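Local structure of protein K7 (Vaccinia virus WR, 3JRV) at residues Asp61-Ala64 with Ile65-Tyr68; Lys55-Met58 with Lys59-Asp62; Ala106-Thr109 with Glu110-Tyr114; Ile139-Leu142 with Phe143-Lys147. The protein binds the human DEAD-box RNA helicase DDX3 and the host factors TRAF6 and IRAK2, suppressing IRF3 and NF-kappa-B activation as a Bcl-2-like virulence factor. One frame throughout, in Å; residues are numbered along the deposited sequence. Where two conformers were deposited one is given.

Interaction 1 of 4, residues Asp61-Ala64 with Ile65-Tyr68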
# COMPACT_ATOMS: atom_id res chain seq x y z
N ASP A 61 5.02 0.62 -7.35
CA ASP A 61 4.88 1.99 -7.88
C ASP A 61 5.03 1.96 -9.43
O ASP A 61 4.26 2.62 -10.14
CB ASP A 61 5.93 2.95 -7.29
CG ASP A 61 5.71 3.27 -5.79
OD1 ASP A 61 4.83 2.68 -5.11
OD2 ASP A 61 6.42 4.19 -5.31
N ASP A 62 6.07 1.27 -9.91
CA ASP A 62 6.34 1.12 -11.35
C ASP A 62 5.23 0.36 -12.02
O ASP A 62 4.91 0.65 -13.18
CB ASP A 62 7.63 0.35 -11.64
CG ASP A 62 8.88 1.09 -11.21
OD1 ASP A 62 8.76 2.30 -10.88
OD2 ASP A 62 9.97 0.43 -11.16
N VAL A 63 4.67 -0.64 -11.34
CA VAL A 63 3.57 -1.40 -11.95
C VAL A 63 2.37 -0.50 -12.17
O VAL A 63 1.73 -0.55 -13.22
CB VAL A 63 3.11 -2.61 -11.08
CG1 VAL A 63 1.82 -3.24 -11.68
CG2 VAL A 63 4.25 -3.63 -10.90
N ALA A 64 2.10 0.38 -11.20
CA ALA A 64 0.99 1.32 -11.34
C ALA A 64 1.23 2.27 -12.49
O ALA A 64 0.32 2.55 -13.29
CB ALA A 64 0.77 2.10 -10.03
N ILE A 65 2.47 2.76 -12.60
CA ILE A 65 2.81 3.63 -13.74
C ILE A 65 2.66 2.94 -15.09
O ILE A 65 2.06 3.50 -16.05
CB ILE A 65 4.25 4.18 -13.61
CG1 ILE A 65 4.34 5.14 -12.43
CG2 ILE A 65 4.72 4.82 -14.95
CD1 ILE A 65 5.82 5.41 -12.04
N ARG A 66 3.16 1.71 -15.19
CA ARG A 66 2.96 0.93 -16.42
C ARG A 66 1.48 0.77 -16.75
O ARG A 66 1.10 0.82 -17.93
CB ARG A 66 3.58 -0.47 -16.30
CG ARG A 66 5.04 -0.63 -16.60
CD ARG A 66 5.46 -2.12 -16.43
NE ARG A 66 6.82 -2.20 -15.89
CZ ARG A 66 7.15 -2.48 -14.64
NH1 ARG A 66 6.25 -2.92 -13.76
NH2 ARG A 66 8.43 -2.43 -14.28
N TYR A 67 0.66 0.54 -15.72
CA TYR A 67 -0.75 0.10 -15.88
C TYR A 67 -1.62 1.30 -16.28
O TYR A 67 -2.45 1.19 -17.19
CB TYR A 67 -1.24 -0.50 -14.56
CG TYR A 67 -2.62 -1.15 -14.58
CD1 TYR A 67 -2.79 -2.41 -15.13
CD2 TYR A 67 -3.74 -0.48 -14.11
CE1 TYR A 67 -4.06 -3.01 -15.17
CE2 TYR A 67 -5.00 -1.08 -14.10
CZ TYR A 67 -5.15 -2.32 -14.65
OH TYR A 67 -6.41 -2.91 -14.62
N TYR A 68 -1.40 2.43 -15.60
CA TYR A 68 -2.27 3.61 -15.68
C TYR A 68 -1.67 4.74 -16.53
O TYR A 68 -2.42 5.50 -17.16
CB TYR A 68 -2.55 4.17 -14.28
CG TYR A 68 -3.58 3.36 -13.52
CD1 TYR A 68 -4.86 3.18 -14.06
CD2 TYR A 68 -3.26 2.73 -12.32
CE1 TYR A 68 -5.80 2.44 -13.41
CE2 TYR A 68 -4.22 1.98 -11.64
CZ TYR A 68 -5.49 1.86 -12.20
OH TYR A 68 -6.48 1.14 -11.58
O HOH W 1 9.95 -2.32 -12.00
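The guanidinium of R66 lies back over the preceding turn, with D62 O 3.7 Å above one face and offset toward the rim. At its edge, in plane, sit CG2 of V63, 3.6 Å from R66 NH1, and a water molecule. That water joins the two charged side chains, accepting from R66 NH2 at 2.7 Å and donating to D62 OD2 at 2.9 Å. D62 OD2 itself is 4.5 Å from R66 NH2 and well out of the guanidinium plane, so the charges probably attract at a distance, and the hydrogen-bonded link runs through the water. R66 starts with CG anti to its carbonyl carbon (chi1 -84°) and bends at chi3, which turns the group back toward V63. The Y68 ring carries CD2 of Y67 over its centre, 3.4 Å above the plane. Backbone i to i+4 bonds hold the turn, the one from R66 N to D62 O measuring 2.9 Å. The stretch forms most of helix 60-68, a helix of the Bcl-2-like fold with one side at the surface. I65 and Y68 pack on helix 70-80, while Y67 and Y68 reach helix 95-114; D61 forms a salt bridge with R37 of helix 26-42.

Interaction 2 of 4, residues Lys55-Met58 with Lys59-Asp62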
# COMPACT_ATOMS: atom_id res chain seq x y z
N LYS A 55 10.88 -3.29 0.02
CA LYS A 55 11.45 -2.90 -1.30
C LYS A 55 10.66 -3.56 -2.43
O LYS A 55 10.40 -2.93 -3.45
CB LYS A 55 12.95 -3.23 -1.36
CG LYS A 55 13.76 -2.20 -0.54
CD LYS A 55 15.24 -2.52 -0.56
CE LYS A 55 15.99 -1.54 0.32
NZ LYS A 55 17.25 -2.19 0.73
N GLU A 56 10.28 -4.85 -2.27
CA GLU A 56 9.47 -5.49 -3.30
C GLU A 56 8.14 -4.79 -3.49
O GLU A 56 7.69 -4.59 -4.64
CB GLU A 56 9.20 -6.96 -2.98
CG GLU A 56 10.21 -7.97 -3.49
CD GLU A 56 10.77 -7.74 -4.89
OE1 GLU A 56 10.09 -7.72 -5.97
OE2 GLU A 56 11.99 -7.76 -4.92
N LEU A 57 7.48 -4.43 -2.38
CA LEU A 57 6.19 -3.71 -2.47
C LEU A 57 6.40 -2.36 -3.14
O LEU A 57 5.52 -1.93 -3.93
CB LEU A 57 5.53 -3.53 -1.09
CG LEU A 57 5.22 -4.89 -0.41
CD1 LEU A 57 4.64 -4.58 1.00
CD2 LEU A 57 4.21 -5.63 -1.23
N MSE A 58 7.54 -1.70 -2.88
CA MSE A 58 7.76 -0.38 -3.48
C MSE A 58 7.85 -0.45 -5.00
O MSE A 58 7.56 0.54 -5.69
CB MSE A 58 9.04 0.24 -2.89
CG MSE A 58 8.76 0.56 -1.45
SE MSE A 58 10.36 1.06 -0.46
CE MSE A 58 10.26 2.80 -1.11
N LYS A 59 8.32 -1.59 -5.52
CA LYS A 59 8.33 -1.78 -6.99
C LYS A 59 6.94 -1.73 -7.64
O LYS A 59 6.83 -1.52 -8.86
CB LYS A 59 9.01 -3.10 -7.37
CG LYS A 59 10.50 -3.05 -7.03
CD LYS A 59 11.20 -4.37 -7.31
CE LYS A 59 12.53 -4.47 -6.60
NZ LYS A 59 13.15 -5.77 -7.03
N PHE A 60 5.89 -1.86 -6.84
CA PHE A 60 4.52 -1.79 -7.38
C PHE A 60 4.21 -0.34 -7.79
O PHE A 60 3.26 -0.12 -8.56
CB PHE A 60 3.47 -2.29 -6.40
CG PHE A 60 3.56 -3.77 -6.10
CD1 PHE A 60 4.40 -4.62 -6.84
CD2 PHE A 60 2.80 -4.28 -5.05
CE1 PHE A 60 4.46 -6.01 -6.57
CE2 PHE A 60 2.86 -5.63 -4.71
CZ PHE A 60 3.68 -6.51 -5.50
N ASP A 61 5.02 0.62 -7.35
CA ASP A 61 4.88 1.99 -7.88
C ASP A 61 5.03 1.96 -9.43
O ASP A 61 4.26 2.62 -10.14
CB ASP A 61 5.93 2.95 -7.29
CG ASP A 61 5.71 3.27 -5.79
OD1 ASP A 61 4.83 2.68 -5.11
OD2 ASP A 61 6.42 4.19 -5.31
N ASP A 62 6.07 1.27 -9.91
CA ASP A 62 6.34 1.12 -11.35
C ASP A 62 5.23 0.36 -12.02
O ASP A 62 4.91 0.65 -13.18
CB ASP A 62 7.63 0.35 -11.64
CG ASP A 62 8.88 1.09 -11.21
OD1 ASP A 62 8.76 2.30 -10.88
OD2 ASP A 62 9.97 0.43 -11.16
O HOH W 2 11.40 -7.89 -8.36
O HOH W 3 4.06 0.46 -3.82
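E56 and K59 meet through side chains of contrasting shape. The glutamate folds at chi2 (-41°), whereas the lysine runs extended beyond CG, its first step anti to the carbonyl carbon, and the two cross, forming a salt bridge, K59 NZ to E56 OE2 3.1 Å. The ammonium approaches this oxygen from above the carboxylate plane. A water completes a second path, donating to E56 OE1 at 2.7 Å and accepting from K59 NZ. At the next residue, F60 sets CG anti to its carbonyl carbon (chi1 -66°), which lays the ring beside L57, F60 CE2 3.7 Å from L57 CD2; one ring face looks onto E56 O and L57 CA near its rim. Here helix 52-58 gives way to helix 60-68, and the backbone bonding shortens to i to i+3: F60 N reaches L57 O at 2.9 Å and D61 N reaches M58 O at 3.0 Å. Another water spans the junction, donating to L57 O and to D61 OD1 (2.7 Å); D61 also pairs with R37. F60 also stacks on F99. Ion pair and water together give both carboxylate oxygens of the buried E56 a polar partner, which would probably favour its charged form.

Interaction 3 of 4, residues Ala106-Thr109 with Glu110-Tyr114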
# COMPACT_ATOMS: atom_id res chain seq x y z
N ALA A 106 -0.20 3.38 -2.41
CA ALA A 106 1.07 3.91 -1.86
C ALA A 106 1.32 5.32 -2.40
O ALA A 106 1.79 6.20 -1.67
CB ALA A 106 2.24 3.01 -2.24
N LYS A 107 1.08 5.53 -3.70
CA LYS A 107 1.27 6.87 -4.27
C LYS A 107 0.37 7.87 -3.58
O LYS A 107 0.80 9.03 -3.37
CB LYS A 107 1.08 6.89 -5.79
CG LYS A 107 2.24 6.18 -6.49
CD LYS A 107 3.49 7.04 -6.65
CE LYS A 107 3.60 7.62 -8.06
NZ LYS A 107 5.02 7.64 -8.53
N ILE A 108 -0.86 7.48 -3.28
CA ILE A 108 -1.82 8.42 -2.68
C ILE A 108 -1.33 8.77 -1.26
O ILE A 108 -1.28 9.95 -0.90
CB ILE A 108 -3.21 7.82 -2.59
CG1 ILE A 108 -3.81 7.70 -4.00
CG2 ILE A 108 -4.12 8.65 -1.66
CD1 ILE A 108 -4.98 6.76 -4.05
N THR A 109 -1.02 7.77 -0.43
CA THR A 109 -0.64 8.12 0.95
C THR A 109 0.72 8.82 1.01
O THR A 109 0.94 9.69 1.87
CB THR A 109 -0.69 6.91 1.89
OG1 THR A 109 0.35 5.99 1.53
CG2 THR A 109 -2.07 6.26 1.80
N GLU A 110 1.65 8.51 0.10
CA GLU A 110 2.90 9.27 -0.02
C GLU A 110 2.60 10.72 -0.41
O GLU A 110 3.16 11.66 0.17
CB GLU A 110 3.77 8.65 -1.12
CG GLU A 110 4.98 9.48 -1.41
CD GLU A 110 5.88 8.83 -2.41
OE1 GLU A 110 5.54 8.86 -3.61
OE2 GLU A 110 6.92 8.29 -1.99
N HIS A 111 1.69 10.89 -1.37
CA HIS A 111 1.37 12.23 -1.88
C HIS A 111 0.81 13.07 -0.71
O HIS A 111 1.19 14.25 -0.54
CB HIS A 111 0.35 12.15 -3.03
CG HIS A 111 -0.08 13.49 -3.53
ND1 HIS A 111 0.75 14.28 -4.29
CD2 HIS A 111 -1.20 14.22 -3.32
CE1 HIS A 111 0.16 15.44 -4.53
NE2 HIS A 111 -1.02 15.43 -3.95
N TRP A 112 -0.10 12.47 0.05
CA TRP A 112 -0.67 13.13 1.23
C TRP A 112 0.49 13.56 2.13
O TRP A 112 0.55 14.71 2.58
CB TRP A 112 -1.66 12.22 1.97
CG TRP A 112 -2.94 12.09 1.28
CD1 TRP A 112 -3.51 13.03 0.44
CD2 TRP A 112 -3.92 11.04 1.43
NE1 TRP A 112 -4.76 12.62 0.06
CE2 TRP A 112 -5.02 11.39 0.61
CE3 TRP A 112 -3.96 9.85 2.15
CZ2 TRP A 112 -6.15 10.58 0.49
CZ3 TRP A 112 -5.08 9.03 2.02
CH2 TRP A 112 -6.17 9.41 1.21
N GLY A 113 1.47 12.68 2.37
CA GLY A 113 2.57 13.08 3.25
C GLY A 113 3.35 14.28 2.70
O GLY A 113 3.80 15.16 3.47
N TYR A 114 3.57 14.32 1.38
CA TYR A 114 4.26 15.45 0.77
C TYR A 114 3.48 16.74 1.02
O TYR A 114 4.10 17.80 1.06
CB TYR A 114 4.45 15.29 -0.75
CG TYR A 114 5.71 14.53 -1.16
CD1 TYR A 114 5.90 13.19 -0.82
CD2 TYR A 114 6.75 15.19 -1.82
CE1 TYR A 114 7.03 12.50 -1.25
CE2 TYR A 114 7.93 14.53 -2.16
CZ TYR A 114 8.07 13.18 -1.87
OH TYR A 114 9.20 12.51 -2.33
O HOH W 4 3.15 10.15 -4.63
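I108 and W112 run alongside each other in the same direction, and the isoleucine gives its methyl branch to the indole. CG2 of I108 stands 3.5 Å from the centroid of the six-membered ring of W112 and only 10° off its normal, a CH-pi contact over the face; I108 O lies over a face of the indole too, 3.5 Å from W112 CG. With CG2 anti to the backbone N of I108 and the tryptophan CG anti to its own carbonyl carbon (chi1 -75°), the methyl and the ring are brought together across one turn. T109 comes at the indole aslant, its CG2 4.1 Å from W112 CE3, while its OG1 bonds to I34 O. K107 and E110 are also aligned, but their ammonium and carboxylate stay apart, K107 NZ to E110 OE1 5.1 Å. A water links the backbone O of K107 to E110 OE1, donating to each at 2.9 Å, and E110 OE2 makes a salt bridge with R37. R121 adds a cation-pi contact to W112. This is the C-terminal half of helix 95-114, packed here against helices 26-42 and 70-80 of the poxvirus Bcl-2-like fold, where T109 also meets an aromatic side chain of the bound DDX3 peptide.

Interaction 4 of 4, residues Ile139-Leu142 with Phe143-Lys147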
# COMPACT_ATOMS: atom_id res chain seq x y z
N ILE A 139 -2.28 -14.62 -4.81
CA ILE A 139 -1.49 -14.06 -5.90
C ILE A 139 -0.27 -13.33 -5.27
O ILE A 139 0.86 -13.47 -5.72
CB ILE A 139 -2.31 -13.09 -6.75
CG1 ILE A 139 -3.29 -13.90 -7.63
CG2 ILE A 139 -1.37 -12.22 -7.64
CD1 ILE A 139 -4.37 -13.07 -8.23
N LEU A 140 -0.55 -12.47 -4.31
CA LEU A 140 0.49 -11.64 -3.72
C LEU A 140 1.55 -12.48 -2.99
O LEU A 140 2.75 -12.31 -3.22
CB LEU A 140 -0.11 -10.59 -2.79
CG LEU A 140 0.94 -9.67 -2.14
CD1 LEU A 140 1.81 -8.98 -3.20
CD2 LEU A 140 0.26 -8.69 -1.20
N ILE A 141 1.12 -13.40 -2.15
CA ILE A 141 2.14 -14.13 -1.36
C ILE A 141 2.98 -15.05 -2.25
O ILE A 141 4.18 -15.16 -2.04
CB ILE A 141 1.57 -14.89 -0.17
CG1 ILE A 141 2.73 -15.36 0.71
CG2 ILE A 141 0.70 -16.07 -0.62
CD1 ILE A 141 2.24 -15.78 2.10
N LEU A 142 2.38 -15.64 -3.28
CA LEU A 142 3.17 -16.51 -4.17
C LEU A 142 4.20 -15.67 -4.93
O LEU A 142 5.32 -16.09 -5.15
CB LEU A 142 2.24 -17.25 -5.17
CG LEU A 142 1.34 -18.24 -4.43
CD1 LEU A 142 0.31 -18.86 -5.35
CD2 LEU A 142 2.12 -19.28 -3.59
N PHE A 143 3.78 -14.47 -5.36
CA PHE A 143 4.69 -13.59 -6.06
C PHE A 143 5.86 -13.18 -5.15
O PHE A 143 7.01 -13.20 -5.57
CB PHE A 143 3.94 -12.36 -6.57
CG PHE A 143 4.84 -11.33 -7.17
CD1 PHE A 143 5.21 -11.40 -8.53
CD2 PHE A 143 5.30 -10.27 -6.39
CE1 PHE A 143 6.06 -10.43 -9.10
CE2 PHE A 143 6.16 -9.29 -6.97
CZ PHE A 143 6.55 -9.38 -8.31
N LEU A 144 5.52 -12.75 -3.93
CA LEU A 144 6.56 -12.31 -3.03
C LEU A 144 7.51 -13.46 -2.66
O LEU A 144 8.72 -13.25 -2.64
CB LEU A 144 5.96 -11.70 -1.76
CG LEU A 144 5.16 -10.42 -2.02
CD1 LEU A 144 4.43 -10.03 -0.71
CD2 LEU A 144 6.13 -9.30 -2.45
N GLU A 145 6.97 -14.66 -2.41
CA GLU A 145 7.86 -15.81 -2.10
C GLU A 145 8.81 -16.10 -3.26
O GLU A 145 10.00 -16.33 -3.08
CB GLU A 145 7.02 -17.04 -1.71
CG GLU A 145 6.32 -16.83 -0.34
CD GLU A 145 5.32 -17.90 0.05
OE1 GLU A 145 4.66 -18.49 -0.84
OE2 GLU A 145 5.12 -18.07 1.27
N LYS A 146 8.28 -16.05 -4.48
CA LYS A 146 9.14 -16.29 -5.61
C LYS A 146 10.27 -15.24 -5.75
O LYS A 146 11.42 -15.59 -5.98
CB LYS A 146 8.28 -16.42 -6.88
CG LYS A 146 9.05 -16.14 -8.16
CD LYS A 146 8.13 -15.92 -9.36
CE LYS A 146 7.24 -14.67 -9.18
NZ LYS A 146 5.96 -14.82 -9.96
N LYS A 147 9.97 -13.99 -5.45
CA LYS A 147 10.99 -12.94 -5.54
C LYS A 147 11.97 -13.04 -4.38
O LYS A 147 13.14 -12.68 -4.54
CB LYS A 147 10.33 -11.54 -5.55
CG LYS A 147 9.52 -11.30 -6.83
CD LYS A 147 10.46 -11.06 -8.01
CE LYS A 147 9.71 -10.57 -9.23
NZ LYS A 147 9.32 -11.75 -10.06
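L140 sets its CG anti to the backbone N (chi1 -180°), while L144 sets its own anti to the carbonyl carbon (chi1 -65°); from these different first torsions the two side chains converge one turn apart, with CD1 of L140 3.8 Å from CD1 of L144. CG of L144 also settles 3.3 Å from L140 O, the same carbonyl oxygen that accepts L144 N at 2.9 Å. E145 runs extended beyond CG and folds back along I141 and L142. Its OE2 comes 3.7 Å from CG1 of I141 and its OE1 3.8 Å from CD2 of L142, so the carboxylate rests against two aliphatic side chains. Such i to i+3 and i to i+4 packing belongs to the amphipathic helix 134-148, the last helix of this Bcl-2-like protein, whose buried side carries L140, I141 and L144. The face of the F143 ring meets CG of K147, 3.8 Å above the plane and offset toward the rim. F143 also meets the ring of F99 with the planes at about 60°, and L140 packs on F99 as well, both joining this helix to helix 95-114. L140 reaches I26 and I30 of helix 26-42, and L144 touches L53 and E56 of helix 52-58.

Overall arrangement
Interactions 1 and 2 share D61 and D62, interaction 2 lying near the start of helix 60-68 and interaction 1 continuing along it; interaction 1 is at the surface, while interactions 2 and 4 are partly buried. Interaction 3 is the buried one, and its A106 packs on D61 across helices, CB to OD1 3.9 Å. R37 ties these regions too, pairing with both D61 and E110. Interaction 4 touches interaction 2, where F60 meets F143 and L140, and E56 meets L144 and K147, but its centre lies about 25 Å from that of interaction 3. Chemistry follows position: a water-linked charge pair outside, a direct ion pair at the helix junction, CH-pi packing within, and leucine packing on the last helix.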